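Local coordinates for type III secretion system effector HopBA1 (Pseudomonas syringae pv. aptata, PDB 5T09), which is a virulence factor recognized by the Arabidopsis disease resistance protein RBA1, whose self-association it enhances, a recognition that triggers plant cell death, at residues L209-L215 against S230-G236; L163-W169 against G189-S195; D54-L59 against H115-W119; N24-V29 against R206-V210. All blocks are in the same frame, centred on the assembly; numbering follows the deposited sequence.

All four contacts gather round one mixed, mainly parallel sheet. Contacts 1 and 4 share Leu209 and Val210: the strand that pairs with 232-235 in contact 1 receives the N-terminal segment at its start in contact 4, the centres of the two contacts about 14 Å apart. Contact 2 leans on contact 1 where Phe194 CB meets Val210 CG1 at 3.7 Å. It also adjoins contact 3, since strands 184-190 and 49-54 are neighbours and Ala191 N lies 2.9 Å from Asp54 O. Contacts 3 and 4 lie on opposite sides of the chain's centre, about 27 Å between centres. The potassium ion, at Asp200, Pro202 and Met205, is about 5 Å from the Pro207 side chain of contact 4.

Contact 1 (L209-L215 against S230-G236); sequences LVISFDL and SHIVIAG
Ser212 and Ser230 meet through their hydroxyls, OG to OG at 2.8 Å, on the face of the sheet that also carries Val233, whose CG2 packs against Ser212 OG. Each OG sits between its own backbone N and carbonyl carbon (chi1 65° for Ser212, 68° for Ser230), which turns the two hydroxyls toward each other. Beside this pair runs regular parallel bonding: Ser212 N gives to Ile232 O at 3.0 Å, and Ile234 N to Ser212 O at 2.9 Å, nearly straight at 172°. Further along, Asp214 N reaches Ile234 O, and Gly236 N reaches Asp214 O.

On the opposite face Ile211 and Ile232 lie side by side, CG1 to CG1 at 3.8 Å, while CD1 of Ile234 presses on Ile211 CG2 at 3.6 Å. The Phe213 ring runs alongside Ile234, its CD1 and CE1 against Ile234 CB. Helices 36-46 and 60-74 pack over this apolar side. In the mixed sheet the two parallel strands lie between strands 49-54 and 222-223.

At the start of the pairing His231 points its imidazole at the partner strand: Val210 N donates to ND1 at 3.1 Å, and His231 N returns a bond to Val210 O. Lys198 O takes the NE2 proton. With ND1 accepting and NE2 donating, the histidine is most simply read as neutral, its ring a side-chain extension of the backbone pairing.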
loop_
_atom_site.group_PDB
_atom_site.type_symbol
_atom_site.label_atom_id
_atom_site.label_comp_id
_atom_site.label_asym_id
_atom_site.label_seq_id
_atom_site.Cartn_x
_atom_site.Cartn_y
_atom_site.Cartn_z
ATOM N N LEU A 209 -10.722 2.123 -3.879
ATOM C CA LEU A 209 -11.056 2.076 -2.462
ATOM C C LEU A 209 -9.784 2.287 -1.647
ATOM O O LEU A 209 -8.813 1.542 -1.802
ATOM C CB LEU A 209 -11.712 0.734 -2.134
ATOM C CG LEU A 209 -12.364 0.487 -0.766
ATOM C CD1 LEU A 209 -11.334 0.192 0.315
ATOM C CD2 LEU A 209 -13.234 1.663 -0.370
ATOM N N VAL A 210 -9.783 3.306 -0.788
ATOM C CA VAL A 210 -8.624 3.649 0.027
ATOM C C VAL A 210 -8.870 3.174 1.451
ATOM O O VAL A 210 -9.924 3.456 2.035
ATOM C CB VAL A 210 -8.342 5.161 -0.002
ATOM C CG1 VAL A 210 -7.140 5.496 0.874
ATOM C CG2 VAL A 210 -8.104 5.628 -1.431
ATOM N N ILE A 211 -7.893 2.465 2.008
ATOM C CA ILE A 211 -7.955 1.946 3.368
ATOM C C ILE A 211 -6.980 2.727 4.237
ATOM O O ILE A 211 -5.847 2.999 3.826
ATOM C CB ILE A 211 -7.628 0.440 3.411
ATOM C CG1 ILE A 211 -8.673 -0.349 2.619
ATOM C CG2 ILE A 211 -7.544 -0.051 4.866
ATOM C CD1 ILE A 211 -8.407 -1.841 2.539
ATOM N N SER A 212 -7.426 3.080 5.436
ATOM C CA SER A 212 -6.591 3.683 6.462
ATOM C C SER A 212 -6.625 2.795 7.696
ATOM O O SER A 212 -7.402 1.841 7.777
ATOM C CB SER A 212 -7.068 5.098 6.813
ATOM O OG SER A 212 -8.350 5.063 7.409
ATOM N N PHE A 213 -5.780 3.117 8.673
ATOM C CA PHE A 213 -5.638 2.284 9.859
ATOM C C PHE A 213 -5.778 3.112 11.126
ATOM O O PHE A 213 -5.183 4.187 11.247
ATOM C CB PHE A 213 -4.299 1.553 9.845
ATOM C CG PHE A 213 -4.203 0.532 8.760
ATOM C CD1 PHE A 213 -4.687 -0.749 8.957
ATOM C CD2 PHE A 213 -3.659 0.857 7.534
ATOM C CE1 PHE A 213 -4.615 -1.692 7.953
ATOM C CE2 PHE A 213 -3.583 -0.079 6.528
ATOM C CZ PHE A 213 -4.064 -1.356 6.736
ATOM N N ASP A 214 -6.571 2.596 12.058
ATOM C CA ASP A 214 -6.713 3.140 13.403
ATOM C C ASP A 214 -5.988 2.182 14.344
ATOM O O ASP A 214 -6.510 1.116 14.682
ATOM C CB ASP A 214 -8.186 3.292 13.771
ATOM C CG ASP A 214 -8.398 3.592 15.242
ATOM O OD1 ASP A 214 -7.427 3.985 15.924
ATOM O OD2 ASP A 214 -9.542 3.436 15.716
ATOM N N LEU A 215 -4.780 2.561 14.758
ATOM C CA LEU A 215 -3.961 1.732 15.631
ATOM C C LEU A 215 -4.070 2.142 17.096
ATOM O O LEU A 215 -3.167 1.845 17.884
ATOM C CB LEU A 215 -2.500 1.781 15.179
ATOM C CG LEU A 215 -2.248 1.449 13.704
ATOM C CD1 LEU A 215 -0.767 1.542 13.376
ATOM C CD2 LEU A 215 -2.786 0.072 13.346
ATOM N N SER A 230 -9.777 8.638 3.465
ATOM C CA SER A 230 -9.912 7.212 3.195
ATOM C C SER A 230 -11.398 6.890 3.177
ATOM O O SER A 230 -12.230 7.694 3.607
ATOM C CB SER A 230 -9.190 6.360 4.241
ATOM O OG SER A 230 -9.831 6.467 5.505
ATOM N N HIS A 231 -11.726 5.700 2.679
ATOM C CA HIS A 231 -13.105 5.231 2.650
ATOM C C HIS A 231 -13.451 4.320 3.820
ATOM O O HIS A 231 -14.565 4.397 4.344
ATOM C CB HIS A 231 -13.386 4.497 1.340
ATOM C CG HIS A 231 -13.245 5.358 0.123
ATOM N ND1 HIS A 231 -12.083 5.419 -0.614
ATOM C CD2 HIS A 231 -14.117 6.200 -0.480
ATOM C CE1 HIS A 231 -12.247 6.255 -1.624
ATOM N NE2 HIS A 231 -13.473 6.744 -1.564
ATOM N N ILE A 232 -12.534 3.445 4.233
ATOM C CA ILE A 232 -12.758 2.582 5.387
ATOM C C ILE A 232 -11.508 2.582 6.254
ATOM O O ILE A 232 -10.384 2.724 5.763
ATOM C CB ILE A 232 -13.138 1.136 4.984
ATOM C CG1 ILE A 232 -12.040 0.486 4.139
ATOM C CG2 ILE A 232 -14.466 1.131 4.237
ATOM C CD1 ILE A 232 -12.208 -1.017 3.995
ATOM N N VAL A 233 -11.718 2.426 7.557
ATOM C CA VAL A 233 -10.642 2.387 8.537
ATOM C C VAL A 233 -10.611 0.991 9.140
ATOM O O VAL A 233 -11.635 0.498 9.630
ATOM C CB VAL A 233 -10.836 3.449 9.634
ATOM C CG1 VAL A 233 -9.582 3.553 10.495
ATOM C CG2 VAL A 233 -11.194 4.797 9.024
ATOM N N ILE A 234 -9.447 0.354 9.093
ATOM C CA ILE A 234 -9.237 -0.957 9.694
ATOM C C ILE A 234 -8.626 -0.746 11.071
ATOM O O ILE A 234 -7.590 -0.081 11.207
ATOM C CB ILE A 234 -8.340 -1.840 8.811
ATOM C CG1 ILE A 234 -9.122 -2.299 7.575
ATOM C CG2 ILE A 234 -7.806 -3.044 9.603
ATOM C CD1 ILE A 234 -8.329 -3.150 6.604
ATOM N N ALA A 235 -9.267 -1.305 12.093
ATOM C CA ALA A 235 -8.764 -1.203 13.454
ATOM C C ALA A 235 -7.603 -2.168 13.645
ATOM O O ALA A 235 -7.705 -3.351 13.306
ATOM C CB ALA A 235 -9.876 -1.503 14.457
ATOM N N GLY A 236 -6.497 -1.660 14.181
ATOM C CA GLY A 236 -5.315 -2.475 14.385
ATOM C C GLY A 236 -4.615 -2.196 15.697
ATOM O O GLY A 236 -5.129 -1.463 16.546
#

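Contact 2 (L163-W169 against G189-S195); sequences LALNVAW and GGAGHFS
His193 is held in a sandwich between Trp169 and Leu163. The six-membered ring of Trp169 stacks face to face on the imidazole, centroids 3.9 Å apart and planes at 20°, with CH2 sitting over the centre of the smaller ring. Over the other face comes the Leu163 methyl CD1, a CH-pi contact 4.3 Å from the ring centroid; the same methyl approaches Gly192 O at 3.6 Å. Asn166 grips the edge: His193 ND1 donates to OD1 at 2.8 Å, almost within the imidazole plane. The same amide then turns its ND2 to His193 O at 2.9 Å, on a carbonyl lone pair, so one asparagine holds both the ring and the main chain of the histidine. Its CG lies anti to the carbonyl carbon (chi1 -81°), which brings the amide to that ring edge; amide and ring planes are 30° apart. Lys203 O is a second acceptor for ND2, and Asp141 takes the indole NE1 of Trp169.

Packing is looser away from this core. Leu163 CD2 only grazes Ser195 OG, and Trp169 CZ3 merely brushes Phe194 CE1, both at 4.5 Å. On the outer side of the turn and helix, Ala164 and Val167 face solvent in the isolated chain.

The bond to an amide oxygen is consistent with a proton on ND1, the amide orientation being supported by ND2 facing His193 O and Lys203 O. The stack and the ND1 bond fix the ring's rotation, while the ND2 bond holds the backbone, joining the 3-10 segment 191-193, after strand 184-190, to helix 166-179 at Asn166 and Trp169.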
loop_
_atom_site.group_PDB
_atom_site.type_symbol
_atom_site.label_atom_id
_atom_site.label_comp_id
_atom_site.label_asym_id
_atom_site.label_seq_id
_atom_site.Cartn_x
_atom_site.Cartn_y
_atom_site.Cartn_z
ATOM N N LEU A 163 3.943 14.420 -2.858
ATOM C CA LEU A 163 2.682 14.093 -3.518
ATOM C C LEU A 163 2.729 14.332 -5.018
ATOM O O LEU A 163 1.875 13.806 -5.739
ATOM C CB LEU A 163 1.538 14.897 -2.902
ATOM C CG LEU A 163 0.757 14.136 -1.828
ATOM C CD1 LEU A 163 1.670 13.681 -0.695
ATOM C CD2 LEU A 163 -0.383 14.989 -1.292
ATOM N N ALA A 164 3.703 15.099 -5.510
ATOM C CA ALA A 164 3.838 15.270 -6.952
ATOM C C ALA A 164 4.155 13.954 -7.649
ATOM O O ALA A 164 3.961 13.847 -8.866
ATOM C CB ALA A 164 4.928 16.298 -7.265
ATOM N N LEU A 165 4.629 12.953 -6.908
ATOM C CA LEU A 165 4.972 11.662 -7.487
ATOM C C LEU A 165 3.761 10.773 -7.724
ATOM O O LEU A 165 3.907 9.725 -8.357
ATOM C CB LEU A 165 5.953 10.922 -6.574
ATOM C CG LEU A 165 7.300 11.593 -6.313
ATOM C CD1 LEU A 165 8.101 10.769 -5.319
ATOM C CD2 LEU A 165 8.076 11.778 -7.609
ATOM N N ASN A 166 2.581 11.153 -7.226
ATOM C CA ASN A 166 1.403 10.304 -7.374
ATOM C C ASN A 166 1.162 9.946 -8.834
ATOM O O ASN A 166 0.830 8.800 -9.155
ATOM C CB ASN A 166 0.177 11.003 -6.787
ATOM C CG ASN A 166 0.088 10.860 -5.286
ATOM O OD1 ASN A 166 1.063 10.497 -4.627
ATOM N ND2 ASN A 166 -1.089 11.135 -4.734
ATOM N N VAL A 167 1.325 10.916 -9.732
ATOM C CA VAL A 167 1.078 10.665 -11.146
ATOM C C VAL A 167 2.013 9.586 -11.671
ATOM O O VAL A 167 1.627 8.785 -12.533
ATOM C CB VAL A 167 1.207 11.980 -11.943
ATOM C CG1 VAL A 167 2.647 12.476 -11.960
ATOM C CG2 VAL A 167 0.688 11.797 -13.343
ATOM N N ALA A 168 3.244 9.529 -11.155
ATOM C CA ALA A 168 4.206 8.539 -11.621
ATOM C C ALA A 168 3.999 7.196 -10.932
ATOM O O ALA A 168 4.136 6.143 -11.564
ATOM C CB ALA A 168 5.630 9.042 -11.385
ATOM N N TRP A 169 3.692 7.213 -9.635
ATOM C CA TRP A 169 3.277 5.992 -8.954
ATOM C C TRP A 169 2.138 5.317 -9.705
ATOM O O TRP A 169 2.133 4.094 -9.888
ATOM C CB TRP A 169 2.820 6.312 -7.535
ATOM C CG TRP A 169 3.898 6.533 -6.520
ATOM C CD1 TRP A 169 5.228 6.735 -6.744
ATOM C CD2 TRP A 169 3.716 6.569 -5.106
ATOM N NE1 TRP A 169 5.889 6.895 -5.546
ATOM C CE2 TRP A 169 4.979 6.800 -4.526
ATOM C CE3 TRP A 169 2.604 6.434 -4.272
ATOM C CZ2 TRP A 169 5.157 6.897 -3.149
ATOM C CZ3 TRP A 169 2.780 6.532 -2.913
ATOM C CH2 TRP A 169 4.050 6.756 -2.359
ATOM N N GLY A 189 1.258 2.105 -0.336
ATOM C CA GLY A 189 2.177 3.222 -0.226
ATOM C C GLY A 189 1.765 4.125 0.912
ATOM O O GLY A 189 0.704 3.954 1.519
ATOM N N GLY A 190 2.625 5.101 1.193
ATOM C CA GLY A 190 2.406 6.012 2.302
ATOM C C GLY A 190 1.041 6.664 2.289
ATOM O O GLY A 190 0.626 7.235 1.277
ATOM N N ALA A 191 0.348 6.604 3.431
ATOM C CA ALA A 191 -1.028 7.083 3.507
ATOM C C ALA A 191 -1.141 8.563 3.162
ATOM O O ALA A 191 -2.189 9.004 2.677
ATOM C CB ALA A 191 -1.591 6.823 4.904
ATOM N N GLY A 192 -0.088 9.345 3.405
ATOM C CA GLY A 192 -0.126 10.753 3.050
ATOM C C GLY A 192 -0.416 10.988 1.579
ATOM O O GLY A 192 -0.950 12.034 1.206
ATOM N N HIS A 193 -0.077 10.023 0.726
ATOM C CA HIS A 193 -0.318 10.166 -0.703
ATOM C C HIS A 193 -1.782 9.977 -1.071
ATOM O O HIS A 193 -2.182 10.352 -2.178
ATOM C CB HIS A 193 0.544 9.166 -1.478
ATOM C CG HIS A 193 2.011 9.453 -1.403
ATOM N ND1 HIS A 193 2.727 9.955 -2.468
ATOM C CD2 HIS A 193 2.895 9.320 -0.385
ATOM C CE1 HIS A 193 3.990 10.112 -2.113
ATOM N NE2 HIS A 193 4.117 9.738 -0.852
ATOM N N PHE A 194 -2.590 9.428 -0.163
ATOM C CA PHE A 194 -3.972 9.067 -0.452
ATOM C C PHE A 194 -4.975 9.961 0.272
ATOM O O PHE A 194 -6.134 9.573 0.440
ATOM C CB PHE A 194 -4.216 7.604 -0.083
ATOM C CG PHE A 194 -3.212 6.650 -0.666
ATOM C CD1 PHE A 194 -2.576 6.925 -1.866
ATOM C CD2 PHE A 194 -2.904 5.470 -0.011
ATOM C CE1 PHE A 194 -1.653 6.044 -2.396
ATOM C CE2 PHE A 194 -1.988 4.583 -0.541
ATOM C CZ PHE A 194 -1.359 4.869 -1.729
ATOM N N SER A 195 -4.556 11.145 0.712
ATOM C CA SER A 195 -5.475 12.053 1.378
ATOM C C SER A 195 -6.491 12.612 0.383
ATOM O O SER A 195 -6.304 12.556 -0.835
ATOM C CB SER A 195 -4.713 13.198 2.043
ATOM O OG SER A 195 -4.031 13.982 1.080
#

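Contact 3 (D54-L59 against H115-W119); sequences DEHGKL and HGDAW
Water 1 is gripped by both sides of the contact: the Trp119 indole NE1 donates to it at 2.7 Å, while Asp54 OD1 and Glu55 O, the latter at 3.0 Å, lie within reach as acceptors of its protons. Trp188 NE1 also donates to Asp54 OD1. The other carboxylate oxygen, Asp54 OD2, takes the His56 ND1 proton at 2.7 Å on its anti side and stands at the rim of the indole near CZ2.

Gly57 lies over the face of the tryptophan, its CA 3.5 Å from the centroid of the five-membered ring, a CH-pi contact. With CG of Trp119 anti to its backbone N (chi1 177°), the indole reaches under the turn. One residue back, His56 CB sits over the centre of the His115 ring, 3.6 Å from its centroid. Water 2 ties the two backbones, donating to Gly57 O and His115 O. At the far end, Leu59 CD2 rests on Ala118 CB at 3.9 Å.

Residues 55-58 form a type II beta turn, with glycine at its third position where phi is positive. It links strand 49-54 to helix 60-74 at the C-terminal end of that strand, in the parallel part of the mixed sheet, against the first turn of helix 117-132.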
loop_
_atom_site.group_PDB
_atom_site.type_symbol
_atom_site.label_atom_id
_atom_site.label_comp_id
_atom_site.label_asym_id
_atom_site.label_seq_id
_atom_site.Cartn_x
_atom_site.Cartn_y
_atom_site.Cartn_z
ATOM N N ASP A 54 -0.063 3.148 3.921
ATOM C CA ASP A 54 0.931 2.655 4.859
ATOM C C ASP A 54 1.243 3.703 5.915
ATOM O O ASP A 54 1.258 4.906 5.637
ATOM C CB ASP A 54 2.219 2.269 4.137
ATOM C CG ASP A 54 3.107 1.386 4.982
ATOM O OD1 ASP A 54 2.592 0.381 5.522
ATOM O OD2 ASP A 54 4.308 1.702 5.122
ATOM N N GLU A 55 1.477 3.235 7.133
ATOM C CA GLU A 55 2.117 4.017 8.185
ATOM C C GLU A 55 3.478 3.369 8.393
ATOM O O GLU A 55 3.575 2.288 8.983
ATOM C CB GLU A 55 1.290 4.027 9.463
ATOM C CG GLU A 55 -0.131 4.529 9.280
ATOM C CD GLU A 55 -0.867 4.673 10.596
ATOM O OE1 GLU A 55 -0.210 4.970 11.619
ATOM O OE2 GLU A 55 -2.103 4.483 10.608
ATOM N N HIS A 56 4.523 4.013 7.882
ATOM C CA HIS A 56 5.843 3.398 7.879
ATOM C C HIS A 56 6.271 3.079 9.305
ATOM O O HIS A 56 6.194 3.929 10.195
ATOM C CB HIS A 56 6.864 4.326 7.215
ATOM C CG HIS A 56 6.485 4.766 5.835
ATOM N ND1 HIS A 56 5.825 3.949 4.943
ATOM C CD2 HIS A 56 6.676 5.945 5.195
ATOM C CE1 HIS A 56 5.628 4.604 3.811
ATOM N NE2 HIS A 56 6.135 5.817 3.939
ATOM N N GLY A 57 6.710 1.844 9.524
ATOM C CA GLY A 57 7.208 1.415 10.811
ATOM C C GLY A 57 6.219 0.625 11.643
ATOM O O GLY A 57 6.624 0.018 12.641
ATOM N N LYS A 58 4.946 0.605 11.261
ATOM C CA LYS A 58 3.913 -0.054 12.050
ATOM C C LYS A 58 3.786 -1.504 11.599
ATOM O O LYS A 58 3.446 -1.771 10.442
ATOM C CB LYS A 58 2.582 0.685 11.915
ATOM C CG LYS A 58 2.612 2.121 12.428
ATOM C CD LYS A 58 2.961 2.196 13.909
ATOM C CE LYS A 58 2.880 3.626 14.415
ATOM N NZ LYS A 58 3.220 3.734 15.855
ATOM N N LEU A 59 4.050 -2.431 12.522
ATOM C CA LEU A 59 4.113 -3.851 12.186
ATOM C C LEU A 59 2.759 -4.404 11.750
ATOM O O LEU A 59 2.705 -5.343 10.948
ATOM C CB LEU A 59 4.632 -4.639 13.390
ATOM C CG LEU A 59 6.025 -4.244 13.892
ATOM C CD1 LEU A 59 6.273 -4.781 15.290
ATOM C CD2 LEU A 59 7.093 -4.745 12.939
ATOM N N HIS A 115 13.165 2.833 8.814
ATOM C CA HIS A 115 11.906 2.728 9.541
ATOM C C HIS A 115 11.819 1.489 10.423
ATOM O O HIS A 115 10.727 1.165 10.902
ATOM C CB HIS A 115 10.732 2.747 8.562
ATOM C CG HIS A 115 10.555 4.060 7.864
ATOM N ND1 HIS A 115 10.132 5.197 8.518
ATOM C CD2 HIS A 115 10.735 4.416 6.571
ATOM C CE1 HIS A 115 10.071 6.200 7.661
ATOM N NE2 HIS A 115 10.433 5.752 6.472
ATOM N N GLY A 116 12.930 0.799 10.657
ATOM C CA GLY A 116 12.943 -0.244 11.683
ATOM C C GLY A 116 13.266 -1.609 11.115
ATOM O O GLY A 116 12.732 -2.033 10.089
ATOM N N ASP A 117 14.160 -2.319 11.807
ATOM C CA ASP A 117 14.568 -3.644 11.353
ATOM C C ASP A 117 13.389 -4.612 11.357
ATOM O O ASP A 117 13.138 -5.308 10.366
ATOM C CB ASP A 117 15.700 -4.169 12.230
ATOM C CG ASP A 117 16.225 -5.507 11.759
ATOM O OD1 ASP A 117 17.072 -5.522 10.843
ATOM O OD2 ASP A 117 15.792 -6.544 12.305
ATOM N N ALA A 118 12.655 -4.670 12.469
ATOM C CA ALA A 118 11.502 -5.562 12.552
ATOM C C ALA A 118 10.496 -5.254 11.454
ATOM O O ALA A 118 10.015 -6.157 10.758
ATOM C CB ALA A 118 10.843 -5.437 13.924
ATOM N N TRP A 119 10.161 -3.976 11.289
ATOM C CA TRP A 119 9.208 -3.586 10.260
ATOM C C TRP A 119 9.711 -3.967 8.872
ATOM O O TRP A 119 8.965 -4.524 8.060
ATOM C CB TRP A 119 8.939 -2.086 10.352
ATOM C CG TRP A 119 8.017 -1.579 9.289
ATOM C CD1 TRP A 119 6.655 -1.651 9.278
ATOM C CD2 TRP A 119 8.395 -0.909 8.084
ATOM N NE1 TRP A 119 6.161 -1.069 8.135
ATOM C CE2 TRP A 119 7.210 -0.603 7.387
ATOM C CE3 TRP A 119 9.623 -0.534 7.528
ATOM C CZ2 TRP A 119 7.215 0.058 6.163
ATOM C CZ3 TRP A 119 9.627 0.121 6.309
ATOM C CH2 TRP A 119 8.432 0.410 5.642
HETATM O O HOH W 1 3.580 -0.399 7.691
HETATM O O HOH W 2 9.426 0.300 13.322
#

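Contact 4 (N24-V29 against R206-V210); sequences NPSINV and RPGLV
An Asx turn within a type I beta turn, residues 24-27, shapes the N-terminal segment that lies against the entry to strand 209-214. Asn24 OD1 accepts from Ser26 N at 2.7 Å and also from Ser26 OG, which comes from above the carbonyl plane on the same face as Ser26 N. This double grip holds the Asn24 amide in place, with its ND2 laid against the Pro207 ring, 3.4 Å from CG. The anti placement of CG from the backbone N (chi1 -177°) swings that amide toward the proline.

Ile27 carries the apolar side. Its CD1 sits 3.5 Å from Gly208 O and 4.2 Å from Pro207 CB, and its other branch, CG2, meets Leu209 CD2 at 3.9 Å. Val29 CG2 touches the same methyl, so both branched side chains close on it from one side, the Val29 and Leu209 side chains crossing at about a right angle.

Outward, Asn28 N is hydrogen-bonded to Asn47 OD1, and Asn24 ND2 makes a weak hydrogen bond to Asp200 OD1, from one of the potassium site residues. The segment runs along the loop leading into strand 209-214, with Val29 also on Ile232 of strand 232-235, before the chain enters helix 36-46, while the Leu209 backbone is hydrogen-bonded to Leu49 and Tyr51 of strand 49-54.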
loop_
_atom_site.group_PDB
_atom_site.type_symbol
_atom_site.label_atom_id
_atom_site.label_comp_id
_atom_site.label_asym_id
_atom_site.label_seq_id
_atom_site.Cartn_x
_atom_site.Cartn_y
_atom_site.Cartn_z
ATOM N N ASN A 24 -17.353 7.985 -6.570
ATOM C CA ASN A 24 -17.278 7.280 -7.840
ATOM C C ASN A 24 -17.941 5.905 -7.724
ATOM O O ASN A 24 -17.530 5.099 -6.878
ATOM C CB ASN A 24 -15.818 7.129 -8.261
ATOM C CG ASN A 24 -15.661 6.471 -9.621
ATOM O OD1 ASN A 24 -16.418 5.571 -9.984
ATOM N ND2 ASN A 24 -14.668 6.920 -10.383
ATOM N N PRO A 25 -18.949 5.598 -8.551
ATOM C CA PRO A 25 -19.627 4.294 -8.429
ATOM C C PRO A 25 -18.717 3.087 -8.613
ATOM O O PRO A 25 -19.142 1.969 -8.293
ATOM C CB PRO A 25 -20.699 4.351 -9.527
ATOM C CG PRO A 25 -20.954 5.799 -9.726
ATOM C CD PRO A 25 -19.635 6.480 -9.511
ATOM N N SER A 26 -17.497 3.260 -9.124
ATOM C CA SER A 26 -16.559 2.145 -9.183
ATOM C C SER A 26 -15.944 1.844 -7.823
ATOM O O SER A 26 -15.436 0.736 -7.612
ATOM C CB SER A 26 -15.452 2.435 -10.200
ATOM O OG SER A 26 -14.639 3.517 -9.781
ATOM N N ILE A 27 -15.978 2.804 -6.902
ATOM C CA ILE A 27 -15.533 2.595 -5.530
ATOM C C ILE A 27 -16.738 2.071 -4.753
ATOM O O ILE A 27 -17.657 2.824 -4.423
ATOM C CB ILE A 27 -14.973 3.879 -4.916
ATOM C CG1 ILE A 27 -13.830 4.427 -5.777
ATOM C CG2 ILE A 27 -14.470 3.616 -3.498
ATOM C CD1 ILE A 27 -13.431 5.844 -5.437
ATOM N N ASN A 28 -16.740 0.770 -4.478
ATOM C CA ASN A 28 -17.800 0.133 -3.707
ATOM C C ASN A 28 -17.354 0.045 -2.253
ATOM O O ASN A 28 -16.372 -0.637 -1.944
ATOM C CB ASN A 28 -18.124 -1.254 -4.260
ATOM C CG ASN A 28 -18.725 -1.203 -5.654
ATOM O OD1 ASN A 28 -19.943 -1.122 -5.814
ATOM N ND2 ASN A 28 -17.870 -1.249 -6.670
ATOM N N VAL A 29 -18.067 0.736 -1.370
ATOM C CA VAL A 29 -17.710 0.821 0.041
ATOM C C VAL A 29 -18.701 -0.047 0.809
ATOM O O VAL A 29 -19.841 0.359 1.056
ATOM C CB VAL A 29 -17.715 2.268 0.547
ATOM C CG1 VAL A 29 -17.267 2.322 2.003
ATOM C CG2 VAL A 29 -16.814 3.138 -0.321
ATOM N N ARG A 206 -5.704 6.654 -10.217
ATOM C CA ARG A 206 -6.972 6.080 -10.636
ATOM C C ARG A 206 -7.915 5.923 -9.442
ATOM O O ARG A 206 -7.470 5.660 -8.320
ATOM C CB ARG A 206 -6.755 4.719 -11.284
ATOM C CG ARG A 206 -5.907 4.742 -12.537
ATOM C CD ARG A 206 -5.367 3.355 -12.819
ATOM N NE ARG A 206 -4.426 2.938 -11.784
ATOM C CZ ARG A 206 -3.982 1.695 -11.626
ATOM N NH1 ARG A 206 -4.389 0.729 -12.437
ATOM N NH2 ARG A 206 -3.125 1.423 -10.655
ATOM N N PRO A 207 -9.224 6.055 -9.659
ATOM C CA PRO A 207 -10.170 5.851 -8.553
ATOM C C PRO A 207 -10.032 4.458 -7.957
ATOM O O PRO A 207 -9.855 3.469 -8.671
ATOM C CB PRO A 207 -11.541 6.049 -9.211
ATOM C CG PRO A 207 -11.271 6.807 -10.461
ATOM C CD PRO A 207 -9.915 6.380 -10.918
ATOM N N GLY A 208 -10.113 4.389 -6.635
ATOM C CA GLY A 208 -10.046 3.113 -5.949
ATOM C C GLY A 208 -10.465 3.266 -4.505
ATOM O O GLY A 208 -10.555 4.375 -3.972
ATOM N N LEU A 209 -10.722 2.123 -3.879
ATOM C CA LEU A 209 -11.056 2.076 -2.462
ATOM C C LEU A 209 -9.784 2.287 -1.647
ATOM O O LEU A 209 -8.813 1.542 -1.802
ATOM C CB LEU A 209 -11.712 0.734 -2.134
ATOM C CG LEU A 209 -12.364 0.487 -0.766
ATOM C CD1 LEU A 209 -11.334 0.192 0.315
ATOM C CD2 LEU A 209 -13.234 1.663 -0.370
ATOM N N VAL A 210 -9.783 3.306 -0.788
ATOM C CA VAL A 210 -8.624 3.649 0.027
ATOM C C VAL A 210 -8.870 3.174 1.451
ATOM O O VAL A 210 -9.924 3.456 2.035
ATOM C CB VAL A 210 -8.342 5.161 -0.002
ATOM C CG1 VAL A 210 -7.140 5.496 0.874
ATOM C CG2 VAL A 210 -8.104 5.628 -1.431
#